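Local coordinates for agarase (Pseudoalteromonas fuliginea, PDB 6XJ9), which probably hydrolyses the glycosidic linkages of agarose, as a glycoside hydrolase of family 50 from a marine bacterium, at residues Ala451-Ser463 with Pro473-Thr487. Residues are numbered along the deposited sequence; the frame is centred on the assembly and turned at random.
Sequences ANGWIIGDFKTVS and PDVFDPEFTVRANET
Parallel strands 449-453 and 501-506, with helix 478-495 between them, are consistent with a beta-alpha unit of the (beta/alpha)8 barrel expected for a GH50 catalytic domain; here the loop leaving the first strand runs along the helix's N-terminal half, and its Phe459 meets Phe480, in the first turns of the helix, edge to face. Phe480 CD1 stands over the centre of the Phe459 ring, with the two planes at 82°. Arg483 CB lies in the plane of that ring at its edge, while Phe459 CE1 meets Pro473 CB at 3.7 Å. With chi1 at -59°, Ile455 turns CG1 away from its carbonyl carbon and brings CG2 to Phe480 CE1 at 3.6 Å; its CD1 reaches Ala484 CB. N-cap Asp477 uses both oxygens: OD1 takes a weak capping bond from Glu479 N, and OD2 accepts from Lys460 N through its anti lone pair at 2.7 Å. Arg483, bent at chi2 and chi3, sends NH1 almost straight (176°) to Ile456 O at 3.2 Å, and its NH2 forms a salt bridge with Glu486 OE2, both oxygens lying near the guanidinium plane. A leucine in place of Arg483 would probably leave Ile456 O without this donor and Glu486 without its charge partner. Water 1 links Trp454 O, Ile456 N and Thr487 OG1. Starting the type I turn Asp474-Asp477, Asp474 N donates to Lys460 O at 2.8 Å, flanking the antiparallel, non-hydrogen-bonded pair Thr461-Pro473; helix 584-609 flanks Ile455 and Ala484, and Asp474 OD1 bonds Thr538 of helix 537-550.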
loop_
_atom_site.group_PDB
_atom_site.type_symbol
_atom_site.label_atom_id
_atom_site.label_comp_id
_atom_site.label_asym_id
_atom_site.label_seq_id
_atom_site.Cartn_x
_atom_site.Cartn_y
_atom_site.Cartn_z
ATOM N N ALA A 451 -14.408 29.091 2.972
ATOM C CA ALA A 451 -14.267 30.195 2.034
ATOM C C ALA A 451 -13.009 31.001 2.363
ATOM O O ALA A 451 -12.385 30.806 3.406
ATOM C CB ALA A 451 -15.508 31.060 2.059
ATOM N N ASN A 452 -12.654 31.915 1.459
ATOM C CA ASN A 452 -11.417 32.664 1.570
ATOM C C ASN A 452 -11.552 34.003 0.855
ATOM O O ASN A 452 -12.330 34.139 -0.084
ATOM C CB ASN A 452 -10.247 31.885 0.966
ATOM C CG ASN A 452 -10.294 31.838 -0.545
ATOM O OD1 ASN A 452 -10.961 30.981 -1.136
ATOM N ND2 ASN A 452 -9.611 32.771 -1.179
ATOM N N GLY A 453 -10.763 34.975 1.314
ATOM C CA GLY A 453 -10.462 36.181 0.559
ATOM C C GLY A 453 -9.018 36.625 0.790
ATOM O O GLY A 453 -8.396 36.203 1.765
ATOM N N TRP A 454 -8.492 37.416 -0.158
ATOM C CA TRP A 454 -7.205 38.085 -0.059
ATOM C C TRP A 454 -7.463 39.579 0.076
ATOM O O TRP A 454 -8.183 40.139 -0.744
ATOM C CB TRP A 454 -6.382 37.879 -1.338
ATOM C CG TRP A 454 -6.107 36.470 -1.751
ATOM C CD1 TRP A 454 -6.785 35.734 -2.682
ATOM C CD2 TRP A 454 -5.033 35.640 -1.280
ATOM N NE1 TRP A 454 -6.225 34.491 -2.802
ATOM C CE2 TRP A 454 -5.152 34.401 -1.950
ATOM C CE3 TRP A 454 -4.001 35.817 -0.347
ATOM C CZ2 TRP A 454 -4.258 33.353 -1.730
ATOM C CZ3 TRP A 454 -3.125 34.778 -0.127
ATOM C CH2 TRP A 454 -3.257 33.560 -0.805
ATOM N N ILE A 455 -6.834 40.226 1.063
ATOM C CA ILE A 455 -6.891 41.677 1.150
ATOM C C ILE A 455 -5.755 42.274 0.319
ATOM O O ILE A 455 -4.573 42.145 0.658
ATOM C CB ILE A 455 -6.905 42.183 2.605
ATOM C CG1 ILE A 455 -8.107 41.607 3.366
ATOM C CG2 ILE A 455 -6.923 43.701 2.623
ATOM C CD1 ILE A 455 -8.127 41.963 4.839
ATOM N N ILE A 456 -6.154 42.910 -0.785
ATOM C CA ILE A 456 -5.252 43.464 -1.778
ATOM C C ILE A 456 -5.715 44.889 -2.045
ATOM O O ILE A 456 -6.910 45.160 -2.009
ATOM C CB ILE A 456 -5.289 42.619 -3.070
ATOM C CG1 ILE A 456 -4.781 41.191 -2.859
ATOM C CG2 ILE A 456 -4.585 43.314 -4.223
ATOM C CD1 ILE A 456 -3.353 41.076 -2.380
ATOM N N GLY A 457 -4.769 45.785 -2.327
ATOM C CA GLY A 457 -5.140 47.169 -2.580
ATOM C C GLY A 457 -3.937 48.092 -2.699
ATOM O O GLY A 457 -2.792 47.642 -2.717
ATOM N N ASP A 458 -4.233 49.394 -2.761
ATOM C CA ASP A 458 -3.223 50.415 -2.956
ATOM C C ASP A 458 -2.988 51.158 -1.644
ATOM O O ASP A 458 -2.396 52.234 -1.650
ATOM C CB ASP A 458 -3.628 51.373 -4.082
ATOM C CG ASP A 458 -3.652 50.742 -5.466
ATOM O OD1 ASP A 458 -2.740 49.944 -5.773
ATOM O OD2 ASP A 458 -4.584 51.056 -6.231
ATOM N N PHE A 459 -3.466 50.590 -0.523
ATOM C CA PHE A 459 -3.158 51.130 0.792
ATOM C C PHE A 459 -1.639 51.211 0.951
ATOM O O PHE A 459 -0.909 50.566 0.212
ATOM C CB PHE A 459 -3.820 50.298 1.900
ATOM C CG PHE A 459 -3.781 48.809 1.670
ATOM C CD1 PHE A 459 -2.601 48.096 1.834
ATOM C CD2 PHE A 459 -4.909 48.130 1.242
ATOM C CE1 PHE A 459 -2.558 46.731 1.595
ATOM C CE2 PHE A 459 -4.865 46.765 1.003
ATOM C CZ PHE A 459 -3.690 46.067 1.185
ATOM N N LYS A 460 -1.178 52.024 1.908
ATOM C CA LYS A 460 0.228 52.135 2.257
ATOM C C LYS A 460 0.734 50.802 2.799
ATOM O O LYS A 460 -0.041 49.987 3.291
ATOM C CB LYS A 460 0.396 53.203 3.339
ATOM C CG LYS A 460 0.296 54.648 2.864
ATOM C CD LYS A 460 0.018 55.603 4.005
ATOM C CE LYS A 460 0.850 56.865 3.946
ATOM N NZ LYS A 460 0.447 57.735 2.822
ATOM N N THR A 461 2.054 50.602 2.741
ATOM C CA THR A 461 2.630 49.323 3.120
ATOM C C THR A 461 3.777 49.522 4.105
ATOM O O THR A 461 4.301 50.628 4.245
ATOM C CB THR A 461 3.072 48.547 1.879
ATOM O OG1 THR A 461 4.102 49.315 1.242
ATOM C CG2 THR A 461 1.922 48.287 0.931
ATOM N N VAL A 462 4.115 48.439 4.810
ATOM C CA VAL A 462 5.292 48.367 5.659
ATOM C C VAL A 462 6.134 47.193 5.177
ATOM O O VAL A 462 5.646 46.326 4.451
ATOM C CB VAL A 462 4.943 48.227 7.154
ATOM C CG1 VAL A 462 4.511 49.549 7.773
ATOM C CG2 VAL A 462 3.955 47.104 7.448
ATOM N N SER A 463 7.401 47.181 5.584
ATOM C CA SER A 463 8.292 46.127 5.139
ATOM C C SER A 463 9.024 45.533 6.334
ATOM O O SER A 463 9.130 46.172 7.379
ATOM C CB SER A 463 9.258 46.639 4.112
ATOM O OG SER A 463 10.269 45.673 3.862
ATOM N N PRO A 473 0.648 45.087 4.749
ATOM C CA PRO A 473 -0.240 46.249 4.751
ATOM C C PRO A 473 0.081 47.201 5.898
ATOM O O PRO A 473 0.322 46.767 7.028
ATOM C CB PRO A 473 -1.629 45.644 4.972
ATOM C CG PRO A 473 -1.350 44.318 5.658
ATOM C CD PRO A 473 -0.039 43.829 5.075
ATOM N N ASP A 474 0.061 48.508 5.615
ATOM C CA ASP A 474 0.039 49.437 6.731
ATOM C C ASP A 474 -1.386 49.483 7.266
ATOM O O ASP A 474 -2.248 50.174 6.712
ATOM C CB ASP A 474 0.553 50.835 6.395
ATOM C CG ASP A 474 0.691 51.690 7.640
ATOM O OD1 ASP A 474 -0.167 51.553 8.567
ATOM O OD2 ASP A 474 1.662 52.456 7.695
ATOM N N VAL A 475 -1.600 48.740 8.354
ATOM C CA VAL A 475 -2.946 48.433 8.816
ATOM C C VAL A 475 -3.579 49.634 9.516
ATOM O O VAL A 475 -4.788 49.625 9.763
ATOM C CB VAL A 475 -2.976 47.156 9.678
ATOM C CG1 VAL A 475 -2.631 45.932 8.843
ATOM C CG2 VAL A 475 -2.055 47.256 10.886
ATOM N N PHE A 476 -2.773 50.665 9.809
ATOM C CA PHE A 476 -3.279 51.909 10.381
ATOM C C PHE A 476 -3.639 52.911 9.282
ATOM O O PHE A 476 -4.091 54.017 9.584
ATOM C CB PHE A 476 -2.292 52.504 11.392
ATOM C CG PHE A 476 -2.207 51.754 12.698
ATOM C CD1 PHE A 476 -3.143 51.962 13.701
ATOM C CD2 PHE A 476 -1.201 50.824 12.921
ATOM C CE1 PHE A 476 -3.070 51.258 14.897
ATOM C CE2 PHE A 476 -1.135 50.117 14.115
ATOM C CZ PHE A 476 -2.072 50.331 15.097
ATOM N N ASP A 477 -3.424 52.528 8.013
ATOM C CA ASP A 477 -3.850 53.349 6.884
ATOM C C ASP A 477 -5.351 53.145 6.697
ATOM O O ASP A 477 -5.783 52.020 6.467
ATOM C CB ASP A 477 -3.046 53.040 5.609
ATOM C CG ASP A 477 -3.471 53.812 4.361
ATOM O OD1 ASP A 477 -4.222 54.800 4.498
ATOM O OD2 ASP A 477 -3.046 53.425 3.255
ATOM N N PRO A 478 -6.204 54.193 6.822
ATOM C CA PRO A 478 -7.651 54.010 6.680
ATOM C C PRO A 478 -8.019 53.210 5.434
ATOM O O PRO A 478 -8.943 52.410 5.481
ATOM C CB PRO A 478 -8.199 55.446 6.659
ATOM C CG PRO A 478 -7.199 56.212 7.510
ATOM C CD PRO A 478 -5.856 55.571 7.207
ATOM N N GLU A 479 -7.262 53.388 4.342
ATOM C CA GLU A 479 -7.539 52.645 3.122
ATOM C C GLU A 479 -7.446 51.135 3.364
ATOM O O GLU A 479 -8.097 50.381 2.649
ATOM C CB GLU A 479 -6.655 53.107 1.956
ATOM C CG GLU A 479 -6.947 52.406 0.629
ATOM C CD GLU A 479 -8.310 52.643 -0.017
ATOM O OE1 GLU A 479 -9.019 53.594 0.411
ATOM O OE2 GLU A 479 -8.672 51.867 -0.946
ATOM N N PHE A 480 -6.641 50.686 4.344
ATOM C CA PHE A 480 -6.550 49.252 4.595
ATOM C C PHE A 480 -7.910 48.745 5.071
ATOM O O PHE A 480 -8.373 47.695 4.645
ATOM C CB PHE A 480 -5.428 48.853 5.569
ATOM C CG PHE A 480 -5.455 47.381 5.926
ATOM C CD1 PHE A 480 -5.033 46.420 5.015
ATOM C CD2 PHE A 480 -5.954 46.940 7.150
ATOM C CE1 PHE A 480 -5.069 45.068 5.325
ATOM C CE2 PHE A 480 -5.999 45.586 7.457
ATOM C CZ PHE A 480 -5.558 44.648 6.544
ATOM N N THR A 481 -8.558 49.530 5.934
ATOM C CA THR A 481 -9.875 49.179 6.443
ATOM C C THR A 481 -10.903 49.149 5.312
ATOM O O THR A 481 -11.726 48.239 5.261
ATOM C CB THR A 481 -10.257 50.088 7.616
ATOM O OG1 THR A 481 -9.318 49.778 8.647
ATOM C CG2 THR A 481 -11.679 49.875 8.090
ATOM N N VAL A 482 -10.852 50.142 4.411
ATOM C CA VAL A 482 -11.728 50.146 3.245
ATOM C C VAL A 482 -11.569 48.821 2.489
ATOM O O VAL A 482 -12.555 48.156 2.192
ATOM C CB VAL A 482 -11.493 51.378 2.339
ATOM C CG1 VAL A 482 -12.326 51.330 1.065
ATOM C CG2 VAL A 482 -11.721 52.695 3.067
ATOM N N ARG A 483 -10.323 48.413 2.222
ATOM C CA ARG A 483 -10.056 47.257 1.373
ATOM C C ARG A 483 -10.393 45.952 2.096
ATOM O O ARG A 483 -10.826 44.988 1.462
ATOM C CB ARG A 483 -8.614 47.289 0.854
ATOM C CG ARG A 483 -8.376 48.292 -0.272
ATOM C CD ARG A 483 -8.639 47.670 -1.634
ATOM N NE ARG A 483 -10.037 47.593 -2.038
ATOM C CZ ARG A 483 -10.610 46.566 -2.672
ATOM N NH1 ARG A 483 -9.921 45.473 -2.951
ATOM N NH2 ARG A 483 -11.889 46.630 -2.998
ATOM N N ALA A 484 -10.171 45.915 3.416
ATOM C CA ALA A 484 -10.568 44.770 4.229
ATOM C C ALA A 484 -12.076 44.572 4.112
ATOM O O ALA A 484 -12.541 43.478 3.796
ATOM C CB ALA A 484 -10.164 44.986 5.671
ATOM N N ASN A 485 -12.825 45.651 4.377
ATOM C CA ASN A 485 -14.284 45.653 4.313
ATOM C C ASN A 485 -14.748 45.143 2.955
ATOM O O ASN A 485 -15.571 44.240 2.877
ATOM C CB ASN A 485 -14.861 47.046 4.574
ATOM C CG ASN A 485 -14.891 47.389 6.046
ATOM O OD1 ASN A 485 -14.971 46.495 6.885
ATOM N ND2 ASN A 485 -14.843 48.676 6.365
ATOM N N GLU A 486 -14.184 45.714 1.886
ATOM C CA GLU A 486 -14.571 45.400 0.520
ATOM C C GLU A 486 -14.249 43.944 0.172
ATOM O O GLU A 486 -15.036 43.284 -0.507
ATOM C CB GLU A 486 -13.896 46.381 -0.438
ATOM C CG GLU A 486 -14.705 47.657 -0.640
ATOM C CD GLU A 486 -14.015 48.842 -1.303
ATOM O OE1 GLU A 486 -14.525 49.979 -1.134
ATOM O OE2 GLU A 486 -12.973 48.641 -1.976
ATOM N N THR A 487 -13.085 43.447 0.620
ATOM C CA THR A 487 -12.738 42.044 0.434
ATOM C C THR A 487 -13.786 41.157 1.109
ATOM O O THR A 487 -14.281 40.194 0.523
ATOM C CB THR A 487 -11.335 41.751 0.984
ATOM O OG1 THR A 487 -10.441 42.630 0.306
ATOM C CG2 THR A 487 -10.894 40.314 0.798
HETATM O O HOH W 1 -8.730 42.635 -1.988
HETATM O O HOH W 2 3.223 52.941 5.520
#